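PDB 3H1Q: ethanolamine utilization protein EutJ from Carboxydothermus hydrogenoformans Z-2901, which binds ATP and probably serves ethanolamine utilization as a nucleotide-binding protein of the actin-like ATPase superfamily. Local coordinates for residues A[43-51]-A[264-272]; A[53-61]-A[73-84]. All coordinates share one frame; numbering follows the deposited sequence.

Contact 1 of 2, residues A[43-51]-A[264-272]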
ATOM      1  N   VAL A  43       1.332  -6.978  -9.213  1.00 33.03           N
ATOM      2  CA  VAL A  43       2.491  -7.679  -8.695  1.00 32.93           C
ATOM      3  C   VAL A  43       2.439  -9.186  -9.033  1.00 33.67           C
ATOM      4  O   VAL A  43       1.388  -9.821  -8.889  1.00 34.12           O
ATOM      5  CB  VAL A  43       2.587  -7.449  -7.164  1.00 33.08           C
ATOM      6  CG1 VAL A  43       3.618  -8.349  -6.484  1.00 31.92           C
ATOM      7  CG2 VAL A  43       2.901  -5.965  -6.858  1.00 33.28           C
ATOM      8  N   VAL A  44       3.568  -9.742  -9.495  1.00 33.72           N
ATOM      9  CA  VAL A  44       3.690 -11.162  -9.777  1.00 33.93           C
ATOM     10  C   VAL A  44       4.789 -11.771  -8.911  1.00 34.97           C
ATOM     11  O   VAL A  44       5.836 -11.171  -8.721  1.00 34.33           O
ATOM     12  CB  VAL A  44       4.048 -11.444 -11.282  1.00 34.00           C
ATOM     13  CG1 VAL A  44       4.113 -12.952 -11.548  1.00 33.18           C
ATOM     14  CG2 VAL A  44       3.067 -10.810 -12.231  1.00 32.69           C
ATOM     15  N   THR A  45       4.567 -12.983  -8.417  1.00 36.56           N
ATOM     16  CA  THR A  45       5.588 -13.685  -7.646  1.00 37.91           C
ATOM     17  C   THR A  45       5.594 -15.156  -8.017  1.00 39.20           C
ATOM     18  O   THR A  45       4.601 -15.664  -8.515  1.00 39.01           O
ATOM     19  CB  THR A  45       5.297 -13.651  -6.121  1.00 37.86           C
ATOM     20  OG1 THR A  45       4.292 -14.631  -5.821  1.00 38.65           O
ATOM     21  CG2 THR A  45       4.841 -12.288  -5.629  1.00 35.78           C
ATOM     22  N   ASP A  46       6.689 -15.850  -7.723  1.00 41.33           N
ATOM     23  CA  ASP A  46       6.687 -17.314  -7.727  1.00 43.87           C
ATOM     24  C   ASP A  46       5.842 -17.878  -6.570  1.00 44.78           C
ATOM     25  O   ASP A  46       5.252 -17.102  -5.787  1.00 45.10           O
ATOM     26  CB  ASP A  46       8.096 -17.830  -7.607  1.00 44.44           C
ATOM     27  CG  ASP A  46       8.709 -17.542  -6.253  1.00 49.07           C
ATOM     28  OD1 ASP A  46       8.133 -16.754  -5.457  1.00 52.79           O
ATOM     29  OD2 ASP A  46       9.800 -18.108  -5.981  1.00 55.31           O
ATOM     30  N   GLN A  47       5.783 -19.208  -6.437  1.00 45.63           N
ATOM     31  CA  GLN A  47       4.882 -19.822  -5.434  1.00 46.39           C
ATOM     32  C   GLN A  47       5.330 -19.576  -4.001  1.00 46.26           C
ATOM     33  O   GLN A  47       4.549 -19.750  -3.082  1.00 46.70           O
ATOM     34  CB  GLN A  47       4.666 -21.329  -5.655  1.00 46.85           C
ATOM     35  CG  GLN A  47       3.739 -21.717  -6.831  1.00 49.72           C
ATOM     36  CD  GLN A  47       2.278 -21.159  -6.761  1.00 53.28           C
ATOM     37  OE1 GLN A  47       1.693 -20.847  -7.797  1.00 54.72           O
ATOM     38  NE2 GLN A  47       1.697 -21.068  -5.555  1.00 54.25           N
ATOM     39  N   GLU A  48       6.581 -19.162  -3.823  1.00 46.34           N
ATOM     40  CA  GLU A  48       7.129 -18.835  -2.513  1.00 46.29           C
ATOM     41  C   GLU A  48       7.152 -17.318  -2.305  1.00 45.28           C
ATOM     42  O   GLU A  48       7.816 -16.802  -1.411  1.00 46.04           O
ATOM     43  CB  GLU A  48       8.546 -19.416  -2.346  1.00 47.18           C
ATOM     44  CG  GLU A  48       8.837 -20.765  -3.063  1.00 51.10           C
ATOM     45  CD  GLU A  48       7.659 -21.752  -3.006  1.00 57.29           C
ATOM     46  OE1 GLU A  48       7.043 -21.884  -1.919  1.00 61.15           O
ATOM     47  OE2 GLU A  48       7.339 -22.390  -4.047  1.00 59.49           O
ATOM     48  N   GLY A  49       6.441 -16.587  -3.139  1.00 43.90           N
ATOM     49  CA  GLY A  49       6.277 -15.171  -2.890  1.00 42.19           C
ATOM     50  C   GLY A  49       7.480 -14.326  -3.222  1.00 40.88           C
ATOM     51  O   GLY A  49       7.525 -13.142  -2.884  1.00 40.80           O
ATOM     52  N   ILE A  50       8.467 -14.903  -3.882  1.00 39.52           N
ATOM     53  CA  ILE A  50       9.527 -14.051  -4.359  1.00 38.79           C
ATOM     54  C   ILE A  50       9.029 -13.292  -5.592  1.00 37.56           C
ATOM     55  O   ILE A  50       8.486 -13.914  -6.501  1.00 37.51           O
ATOM     56  CB  ILE A  50      10.780 -14.811  -4.694  1.00 38.78           C
ATOM     57  CG1 ILE A  50      11.274 -15.560  -3.473  1.00 38.68           C
ATOM     58  CG2 ILE A  50      11.851 -13.829  -5.117  1.00 39.82           C
ATOM     59  CD1 ILE A  50      12.636 -16.183  -3.701  1.00 38.28           C
ATOM     60  N   PRO A  51       9.193 -11.951  -5.600  1.00 36.15           N
ATOM     61  CA  PRO A  51       8.820 -11.060  -6.689  1.00 35.36           C
ATOM     62  C   PRO A  51       9.415 -11.454  -8.020  1.00 34.78           C
ATOM     63  O   PRO A  51      10.595 -11.730  -8.108  1.00 34.37           O
ATOM     64  CB  PRO A  51       9.383  -9.710  -6.249  1.00 35.39           C
ATOM     65  CG  PRO A  51       9.375  -9.779  -4.798  1.00 35.90           C
ATOM     66  CD  PRO A  51       9.699 -11.195  -4.449  1.00 35.74           C
ATOM     67  N   THR A 264       1.463  -3.974   1.086  1.00 40.70           N
ATOM     68  CA  THR A 264       0.154  -4.583   0.861  1.00 41.45           C
ATOM     69  C   THR A 264       0.127  -5.234  -0.507  1.00 40.79           C
ATOM     70  O   THR A 264      -0.203  -6.420  -0.606  1.00 39.97           O
ATOM     71  CB  THR A 264      -1.043  -3.583   1.004  1.00 42.28           C
ATOM     72  OG1 THR A 264      -0.945  -2.884   2.253  1.00 44.65           O
ATOM     73  CG2 THR A 264      -2.390  -4.328   0.966  1.00 42.44           C
ATOM     74  N   PRO A 265       0.481  -4.469  -1.564  1.00 40.77           N
ATOM     75  CA  PRO A 265       0.516  -5.072  -2.890  1.00 41.32           C
ATOM     76  C   PRO A 265       1.214  -6.450  -2.898  1.00 42.77           C
ATOM     77  O   PRO A 265       0.627  -7.436  -3.379  1.00 43.49           O
ATOM     78  CB  PRO A 265       1.273  -4.043  -3.705  1.00 41.03           C
ATOM     79  CG  PRO A 265       0.930  -2.742  -3.052  1.00 39.86           C
ATOM     80  CD  PRO A 265       0.831  -3.035  -1.604  1.00 40.27           C
ATOM     81  N   LEU A 266       2.412  -6.544  -2.317  1.00 43.67           N
ATOM     82  CA  LEU A 266       3.121  -7.805  -2.284  1.00 44.39           C
ATOM     83  C   LEU A 266       2.307  -8.812  -1.527  1.00 45.54           C
ATOM     84  O   LEU A 266       2.341  -9.999  -1.847  1.00 46.48           O
ATOM     85  CB  LEU A 266       4.487  -7.669  -1.624  1.00 44.19           C
ATOM     86  CG  LEU A 266       5.196  -8.988  -1.247  1.00 44.60           C
ATOM     87  CD1 LEU A 266       5.680  -9.782  -2.458  1.00 44.38           C
ATOM     88  CD2 LEU A 266       6.363  -8.710  -0.308  1.00 44.91           C
ATOM     89  N   GLY A 267       1.597  -8.353  -0.505  1.00 46.45           N
ATOM     90  CA  GLY A 267       0.780  -9.260   0.316  1.00 48.17           C
ATOM     91  C   GLY A 267      -0.388  -9.876  -0.457  1.00 48.93           C
ATOM     92  O   GLY A 267      -0.634 -11.073  -0.365  1.00 48.89           O
ATOM     93  N   ILE A 268      -1.096  -9.050  -1.226  1.00 49.83           N
ATOM     94  CA  ILE A 268      -2.181  -9.528  -2.062  1.00 50.74           C
ATOM     95  C   ILE A 268      -1.671 -10.615  -3.002  1.00 51.95           C
ATOM     96  O   ILE A 268      -2.182 -11.753  -3.001  1.00 52.13           O
ATOM     97  CB  ILE A 268      -2.808  -8.396  -2.865  1.00 50.46           C
ATOM     98  CG1 ILE A 268      -3.463  -7.386  -1.932  1.00 50.19           C
ATOM     99  CG2 ILE A 268      -3.886  -8.936  -3.739  1.00 50.50           C
ATOM    100  CD1 ILE A 268      -3.709  -6.068  -2.568  1.00 49.04           C
ATOM    101  N   ALA A 269      -0.642 -10.285  -3.781  1.00 53.05           N
ATOM    102  CA  ALA A 269      -0.048 -11.274  -4.678  1.00 53.86           C
ATOM    103  C   ALA A 269       0.182 -12.611  -3.969  1.00 54.63           C
ATOM    104  O   ALA A 269       0.147 -13.656  -4.598  1.00 54.95           O
ATOM    105  CB  ALA A 269       1.231 -10.753  -5.284  1.00 53.38           C
ATOM    106  N   LEU A 270       0.372 -12.593  -2.658  1.00 55.53           N
ATOM    107  CA  LEU A 270       0.622 -13.840  -1.960  1.00 57.15           C
ATOM    108  C   LEU A 270      -0.581 -14.766  -1.938  1.00 58.70           C
ATOM    109  O   LEU A 270      -0.462 -15.969  -1.624  1.00 58.63           O
ATOM    110  CB  LEU A 270       1.135 -13.583  -0.555  1.00 56.85           C
ATOM    111  CG  LEU A 270       2.593 -13.140  -0.532  1.00 56.49           C
ATOM    112  CD1 LEU A 270       3.155 -13.399   0.849  1.00 55.05           C
ATOM    113  CD2 LEU A 270       3.413 -13.890  -1.611  1.00 54.35           C
ATOM    114  N   PHE A 271      -1.738 -14.209  -2.296  1.00 60.42           N
ATOM    115  CA  PHE A 271      -2.980 -14.979  -2.269  1.00 62.10           C
ATOM    116  C   PHE A 271      -3.262 -15.692  -3.579  1.00 62.53           C
ATOM    117  O   PHE A 271      -3.557 -16.897  -3.567  1.00 63.11           O
ATOM    118  CB  PHE A 271      -4.163 -14.117  -1.832  1.00 62.36           C
ATOM    119  CG  PHE A 271      -4.130 -13.767  -0.375  1.00 64.26           C
ATOM    120  CD1 PHE A 271      -3.649 -14.688   0.564  1.00 65.42           C
ATOM    121  CD2 PHE A 271      -4.578 -12.523   0.069  1.00 65.69           C
ATOM    122  CE1 PHE A 271      -3.604 -14.372   1.919  1.00 65.59           C
ATOM    123  CE2 PHE A 271      -4.543 -12.202   1.427  1.00 66.16           C
ATOM    124  CZ  PHE A 271      -4.057 -13.130   2.349  1.00 65.80           C
ATOM    125  N   GLY A 272      -3.170 -14.954  -4.690  1.00 62.32           N
ATOM    126  CA  GLY A 272      -3.259 -15.542  -6.027  1.00 62.03           C
ATOM    127  C   GLY A 272      -2.385 -16.770  -6.207  1.00 61.62           C
ATOM    128  O   GLY A 272      -2.807 -17.786  -6.757  1.00 61.37           O
TER

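Contact 2 of 2, residues A[53-61]-A[73-84]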
ATOM      1  N   ALA A  53       7.663  -9.805 -11.086  1.00 34.15           N
ATOM      2  CA  ALA A  53       7.332  -8.648 -11.922  1.00 33.52           C
ATOM      3  C   ALA A  53       6.398  -7.703 -11.209  1.00 32.94           C
ATOM      4  O   ALA A  53       5.679  -8.123 -10.293  1.00 32.79           O
ATOM      5  CB  ALA A  53       6.656  -9.124 -13.219  1.00 33.51           C
ATOM      6  N   GLY A  54       6.371  -6.447 -11.659  1.00 32.04           N
ATOM      7  CA  GLY A  54       5.389  -5.499 -11.165  1.00 31.33           C
ATOM      8  C   GLY A  54       5.302  -4.192 -11.918  1.00 31.49           C
ATOM      9  O   GLY A  54       6.262  -3.758 -12.547  1.00 30.86           O
ATOM     10  N   ALA A  55       4.136  -3.550 -11.848  1.00 31.64           N
ATOM     11  CA  ALA A  55       3.939  -2.238 -12.459  1.00 31.61           C
ATOM     12  C   ALA A  55       3.044  -1.421 -11.564  1.00 32.02           C
ATOM     13  O   ALA A  55       2.290  -1.989 -10.741  1.00 32.13           O
ATOM     14  CB  ALA A  55       3.316  -2.376 -13.835  1.00 31.32           C
ATOM     15  N   LEU A  56       3.113  -0.102 -11.738  1.00 32.10           N
ATOM     16  CA  LEU A  56       2.348   0.826 -10.925  1.00 33.09           C
ATOM     17  C   LEU A  56       1.859   2.045 -11.717  1.00 34.80           C
ATOM     18  O   LEU A  56       2.647   2.724 -12.396  1.00 34.94           O
ATOM     19  CB  LEU A  56       3.211   1.296  -9.749  1.00 32.69           C
ATOM     20  CG  LEU A  56       2.668   2.357  -8.790  1.00 30.39           C
ATOM     21  CD1 LEU A  56       3.456   2.220  -7.552  1.00 30.46           C
ATOM     22  CD2 LEU A  56       2.823   3.758  -9.315  1.00 26.55           C
ATOM     23  N   LYS A  57       0.576   2.368 -11.604  1.00 36.40           N
ATOM     24  CA  LYS A  57       0.115   3.659 -12.147  1.00 38.17           C
ATOM     25  C   LYS A  57      -0.445   4.549 -11.037  1.00 38.13           C
ATOM     26  O   LYS A  57      -1.175   4.105 -10.146  1.00 37.09           O
ATOM     27  CB  LYS A  57      -0.913   3.478 -13.306  1.00 39.11           C
ATOM     28  CG  LYS A  57      -1.174   4.737 -14.212  1.00 41.08           C
ATOM     29  CD  LYS A  57      -0.059   4.922 -15.266  1.00 45.62           C
ATOM     30  CE  LYS A  57      -0.201   6.196 -16.098  1.00 48.40           C
ATOM     31  NZ  LYS A  57      -1.289   6.086 -17.127  1.00 50.63           N
ATOM     32  N   TRP A  58      -0.081   5.813 -11.095  1.00 39.03           N
ATOM     33  CA  TRP A  58      -0.648   6.773 -10.174  1.00 40.41           C
ATOM     34  C   TRP A  58      -2.061   7.064 -10.627  1.00 40.64           C
ATOM     35  O   TRP A  58      -2.253   7.542 -11.745  1.00 40.70           O
ATOM     36  CB  TRP A  58       0.173   8.051 -10.198  1.00 40.72           C
ATOM     37  CG  TRP A  58       1.533   7.842  -9.628  1.00 43.48           C
ATOM     38  CD1 TRP A  58       2.729   7.932 -10.284  1.00 44.21           C
ATOM     39  CD2 TRP A  58       1.839   7.483  -8.277  1.00 45.66           C
ATOM     40  NE1 TRP A  58       3.761   7.665  -9.421  1.00 45.42           N
ATOM     41  CE2 TRP A  58       3.246   7.390  -8.181  1.00 45.96           C
ATOM     42  CE3 TRP A  58       1.060   7.250  -7.134  1.00 47.12           C
ATOM     43  CZ2 TRP A  58       3.894   7.069  -6.989  1.00 46.92           C
ATOM     44  CZ3 TRP A  58       1.704   6.934  -5.944  1.00 48.74           C
ATOM     45  CH2 TRP A  58       3.113   6.839  -5.884  1.00 47.97           C
ATOM     46  N   ALA A  59      -3.037   6.779  -9.757  1.00 40.85           N
ATOM     47  CA  ALA A  59      -4.441   6.819 -10.130  1.00 40.85           C
ATOM     48  C   ALA A  59      -5.436   6.811  -8.976  1.00 41.49           C
ATOM     49  O   ALA A  59      -5.483   5.888  -8.156  1.00 41.32           O
ATOM     50  CB  ALA A  59      -4.760   5.667 -11.063  1.00 40.51           C
ATOM     51  N   SER A  60      -6.301   7.817  -9.018  1.00 42.34           N
ATOM     52  CA  SER A  60      -7.407   8.019  -8.090  1.00 42.77           C
ATOM     53  C   SER A  60      -8.689   7.348  -8.554  1.00 42.81           C
ATOM     54  O   SER A  60      -9.642   8.026  -8.908  1.00 43.74           O
ATOM     55  CB  SER A  60      -7.663   9.517  -8.028  1.00 42.78           C
ATOM     56  OG  SER A  60      -7.427  10.063  -9.325  1.00 43.22           O
ATOM     57  N   VAL A  61      -8.740   6.025  -8.547  1.00 42.67           N
ATOM     58  CA  VAL A  61      -9.973   5.336  -8.932  1.00 42.11           C
ATOM     59  C   VAL A  61     -10.696   4.859  -7.712  1.00 43.20           C
ATOM     60  O   VAL A  61     -11.742   4.211  -7.796  1.00 43.31           O
ATOM     61  CB  VAL A  61      -9.722   4.139  -9.820  1.00 41.43           C
ATOM     62  CG1 VAL A  61      -8.940   4.572 -11.036  1.00 40.72           C
ATOM     63  CG2 VAL A  61      -9.048   3.039  -9.055  1.00 38.82           C
ATOM     64  N   ALA A  73     -10.202   2.437 -14.021  1.00 36.14           N
ATOM     65  CA  ALA A  73      -9.578   1.305 -13.368  1.00 36.03           C
ATOM     66  C   ALA A  73      -9.121   0.272 -14.391  1.00 37.00           C
ATOM     67  O   ALA A  73      -7.900  -0.006 -14.507  1.00 37.39           O
ATOM     68  CB  ALA A  73     -10.495   0.675 -12.355  1.00 35.31           C
ATOM     69  N   ILE A  74     -10.092  -0.260 -15.155  1.00 37.42           N
ATOM     70  CA  ILE A  74      -9.890  -1.378 -16.079  1.00 36.75           C
ATOM     71  C   ILE A  74      -8.844  -1.042 -17.119  1.00 37.34           C
ATOM     72  O   ILE A  74      -7.921  -1.840 -17.376  1.00 36.69           O
ATOM     73  CB  ILE A  74     -11.211  -1.795 -16.701  1.00 36.70           C
ATOM     74  CG1 ILE A  74     -12.088  -2.441 -15.625  1.00 36.29           C
ATOM     75  CG2 ILE A  74     -11.008  -2.750 -17.874  1.00 36.77           C
ATOM     76  CD1 ILE A  74     -13.472  -2.799 -16.089  1.00 34.10           C
ATOM     77  N   GLN A  75      -8.954   0.160 -17.677  1.00 38.03           N
ATOM     78  CA  GLN A  75      -7.881   0.689 -18.513  1.00 39.80           C
ATOM     79  C   GLN A  75      -6.494   0.541 -17.874  1.00 40.11           C
ATOM     80  O   GLN A  75      -5.565   0.029 -18.535  1.00 40.49           O
ATOM     81  CB  GLN A  75      -8.113   2.155 -18.828  1.00 40.18           C
ATOM     82  CG  GLN A  75      -8.663   2.434 -20.205  1.00 43.09           C
ATOM     83  CD  GLN A  75      -9.856   3.387 -20.138  1.00 47.36           C
ATOM     84  OE1 GLN A  75     -10.851   3.097 -19.463  1.00 49.10           O
ATOM     85  NE2 GLN A  75      -9.756   4.534 -20.819  1.00 47.56           N
ATOM     86  N   ILE A  76      -6.359   1.002 -16.612  1.00 40.05           N
ATOM     87  CA  ILE A  76      -5.088   0.935 -15.853  1.00 39.46           C
ATOM     88  C   ILE A  76      -4.681  -0.522 -15.630  1.00 38.87           C
ATOM     89  O   ILE A  76      -3.601  -0.936 -16.071  1.00 38.94           O
ATOM     90  CB  ILE A  76      -5.113   1.715 -14.482  1.00 39.88           C
ATOM     91  CG1 ILE A  76      -5.433   3.214 -14.659  1.00 39.70           C
ATOM     92  CG2 ILE A  76      -3.790   1.521 -13.709  1.00 39.69           C
ATOM     93  CD1 ILE A  76      -4.447   3.977 -15.536  1.00 40.04           C
ATOM     94  N   VAL A  77      -5.525  -1.317 -14.985  1.00 37.73           N
ATOM     95  CA  VAL A  77      -5.160  -2.720 -14.833  1.00 37.43           C
ATOM     96  C   VAL A  77      -4.787  -3.332 -16.181  1.00 38.83           C
ATOM     97  O   VAL A  77      -3.758  -3.994 -16.314  1.00 38.87           O
ATOM     98  CB  VAL A  77      -6.256  -3.526 -14.221  1.00 36.84           C
ATOM     99  CG1 VAL A  77      -5.870  -5.000 -14.176  1.00 33.30           C
ATOM    100  CG2 VAL A  77      -6.550  -2.973 -12.853  1.00 36.20           C
ATOM    101  N   ARG A  78      -5.610  -3.091 -17.202  1.00 40.01           N
ATOM    102  CA  ARG A  78      -5.273  -3.600 -18.519  1.00 40.06           C
ATOM    103  C   ARG A  78      -3.890  -3.157 -18.951  1.00 40.42           C
ATOM    104  O   ARG A  78      -3.094  -3.992 -19.364  1.00 40.57           O
ATOM    105  CB  ARG A  78      -6.346  -3.279 -19.540  1.00 39.55           C
ATOM    106  CG  ARG A  78      -7.429  -4.304 -19.447  1.00 40.28           C
ATOM    107  CD  ARG A  78      -8.570  -4.050 -20.387  1.00 41.96           C
ATOM    108  NE  ARG A  78      -8.140  -3.971 -21.780  1.00 42.91           N
ATOM    109  CZ  ARG A  78      -8.197  -4.971 -22.648  1.00 44.07           C
ATOM    110  NH1 ARG A  78      -8.662  -6.164 -22.272  1.00 44.27           N
ATOM    111  NH2 ARG A  78      -7.770  -4.774 -23.894  1.00 45.91           N
ATOM    112  N   GLU A  79      -3.570  -1.872 -18.816  1.00 40.94           N
ATOM    113  CA  GLU A  79      -2.284  -1.400 -19.344  1.00 42.21           C
ATOM    114  C   GLU A  79      -1.083  -1.978 -18.555  1.00 41.41           C
ATOM    115  O   GLU A  79      -0.016  -2.264 -19.131  1.00 40.94           O
ATOM    116  CB  GLU A  79      -2.246   0.134 -19.518  1.00 42.81           C
ATOM    117  CG  GLU A  79      -1.929   0.977 -18.282  1.00 48.98           C
ATOM    118  CD  GLU A  79      -2.508   2.433 -18.373  1.00 58.68           C
ATOM    119  OE1 GLU A  79      -3.772   2.612 -18.470  1.00 60.44           O
ATOM    120  OE2 GLU A  79      -1.689   3.403 -18.334  1.00 61.21           O
ATOM    121  N   LEU A  80      -1.304  -2.195 -17.252  1.00 40.32           N
ATOM    122  CA  LEU A  80      -0.324  -2.816 -16.382  1.00 38.92           C
ATOM    123  C   LEU A  80      -0.107  -4.264 -16.791  1.00 38.45           C
ATOM    124  O   LEU A  80       1.033  -4.648 -17.094  1.00 38.95           O
ATOM    125  CB  LEU A  80      -0.744  -2.722 -14.913  1.00 38.77           C
ATOM    126  CG  LEU A  80      -0.955  -1.326 -14.331  1.00 38.35           C
ATOM    127  CD1 LEU A  80      -1.331  -1.455 -12.904  1.00 37.77           C
ATOM    128  CD2 LEU A  80       0.265  -0.415 -14.476  1.00 37.37           C
ATOM    129  N   LYS A  81      -1.187  -5.052 -16.827  1.00 37.18           N
ATOM    130  CA  LYS A  81      -1.116  -6.444 -17.261  1.00 36.17           C
ATOM    131  C   LYS A  81      -0.319  -6.589 -18.536  1.00 36.08           C
ATOM    132  O   LYS A  81       0.444  -7.543 -18.691  1.00 36.69           O
ATOM    133  CB  LYS A  81      -2.491  -7.016 -17.506  1.00 35.78           C
ATOM    134  CG  LYS A  81      -2.498  -8.512 -17.627  1.00 34.90           C
ATOM    135  CD  LYS A  81      -3.902  -9.053 -17.501  1.00 35.97           C
ATOM    136  CE  LYS A  81      -4.455  -9.485 -18.847  1.00 37.02           C
ATOM    137  NZ  LYS A  81      -4.013 -10.855 -19.197  1.00 37.99           N
ATOM    138  N   ALA A  82      -0.468  -5.638 -19.444  1.00 35.46           N
ATOM    139  CA  ALA A  82       0.210  -5.752 -20.714  1.00 35.33           C
ATOM    140  C   ALA A  82       1.661  -5.402 -20.575  1.00 35.47           C
ATOM    141  O   ALA A  82       2.494  -5.992 -21.233  1.00 35.56           O
ATOM    142  CB  ALA A  82      -0.435  -4.884 -21.734  1.00 35.13           C
ATOM    143  N   LYS A  83       1.975  -4.432 -19.729  1.00 36.27           N
ATOM    144  CA  LYS A  83       3.366  -4.024 -19.594  1.00 37.09           C
ATOM    145  C   LYS A  83       4.135  -5.196 -19.051  1.00 37.13           C
ATOM    146  O   LYS A  83       5.174  -5.584 -19.595  1.00 37.16           O
ATOM    147  CB  LYS A  83       3.539  -2.838 -18.647  1.00 37.36           C
ATOM    148  CG  LYS A  83       5.020  -2.480 -18.463  1.00 39.24           C
ATOM    149  CD  LYS A  83       5.312  -1.008 -18.193  1.00 41.71           C
ATOM    150  CE  LYS A  83       4.638  -0.540 -16.935  1.00 44.85           C
ATOM    151  NZ  LYS A  83       4.945   0.898 -16.658  1.00 49.88           N
ATOM    152  N   VAL A  84       3.595  -5.752 -17.972  1.00 36.86           N
ATOM    153  CA  VAL A  84       4.231  -6.837 -17.267  1.00 36.39           C
ATOM    154  C   VAL A  84       4.322  -8.004 -18.225  1.00 36.90           C
ATOM    155  O   VAL A  84       5.369  -8.656 -18.322  1.00 37.57           O
ATOM    156  CB  VAL A  84       3.469  -7.178 -15.976  1.00 36.10           C
ATOM    157  CG1 VAL A  84       3.762  -8.598 -15.514  1.00 35.12           C
ATOM    158  CG2 VAL A  84       3.825  -6.167 -14.902  1.00 34.40           C
TER

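Contact 1 of 2, residues A[43-51]-A[264-272]
Val43 spreads its two methyls along the last helix of the chain, one to each of two successive turns. Val43 CG1, anti to the backbone N (chi1 169°), lies 3.6 Å from Ala269 CB. Val43 CG2 stands 4.0 Å from Pro265 CB, the valine running obliquely across the proline. Two residues on along the strand, Thr45 turns CG2 to the same alanine, 3.9 Å from Ala269 CB. The threonine side chain crosses that of Leu266 at about a right angle, with Thr45 CG2 4.1 Å from Leu266 CD1. Thr45 OG1 gives a hydrogen bond to Asp46 O, which also accepts from Gly49 N and so closes a type I turn from Asp46 to Gly49. Gly49, at a positive phi (76°) that favours glycine, brings bare backbone against Leu270: its CA meets Leu270 CD2 at 3.4 Å. No hydrogen bond joins the segments: the helix packs by apolar side chains on one face of the five-stranded sheet, the Pro265 side chain about 5 Å from the bound ATP. Residues 43-45 cross helical residues 264-269 at 52°; strands 30-34 and 51-58 flank strand 39-45, helix 3-18 covers Leu266 and Pro51, and helix 128-136 lies against Thr264 and Ile268.

Contact 2 of 2, residues A[53-61]-A[73-84]
Lys57 leaves its strand over Ile76 and finishes at Glu79, meeting one helical residue after the other. Its CB sits 3.5 Å from Ile76 CG2, and CG, placed anti to the backbone N (chi1 -164°), comes 3.6 Å from Ile76 CD1; the two side chains lie roughly at right angles. The chain then bends at chi2, and CD and CE run past the Glu79 carboxylate. A second bend, at chi4, brings NZ to Glu79 OE2 at 3.0 Å, a salt bridge with a hydrogen bond to the syn side of the oxygen, the nitrogen 25° out of the carboxylate plane. Shortening Glu79 to an alanine removes the carboxylate and is likely to leave the Lys57 ammonium without its mate across this contact, the lysine end freer to swing.

Helix 70-87 follows strand 51-58 in the chain and runs back across one face of the sheet, with residues 53-58 and 73-84 roughly antiparallel, at 147°. That sheet is mixed and five-stranded, of order 3-2-1-4-5, as in the ribonuclease H-like subdomains of actin-like ATPases. Further along the interface the strand offers small residues, and the axes approach to 7.9 Å: Ala55 CB is 3.7 Å from Leu80 CD2 and also touches Val84 CG2 and the aliphatic part of Lys83, whose NZ reaches on to Glu20. Toward the start of the strand, Ala53 CB meets Val84 CG1 at 3.7 Å. Past its other end, Val61 rests CG1 3.9 Å from Ala73 N. Leu56 and Trp58 point from the other face of the strand, Leu56 CD2 lying 3.8 Å over the centre of the Trp58 indole, and Trp58 touches the bound ATP and makes a cation-pi contact with Lys194.

In the fold
From the N terminus, helix 3-18 and strand 30-34 precede both contacts. Strand 39-45 then opens contact 1, whose partner is the final helix, so that this contact closes a loop of more than two hundred residues. Strand 51-58 comes next and opens contact 2, which helix 70-87 closes after only eleven intervening residues; contact 2 is therefore nested inside contact 1, and the two do not cross. Both stand on neighbouring strands of the five-stranded sheet and join through Val44, whose N is 2.8 Å from Ala53 O in a probable hydrogen bond and whose CG2 packs on Val84 CG1. The two contacts fasten the C-terminal helix and helix 70-87 to opposite faces of one sheet.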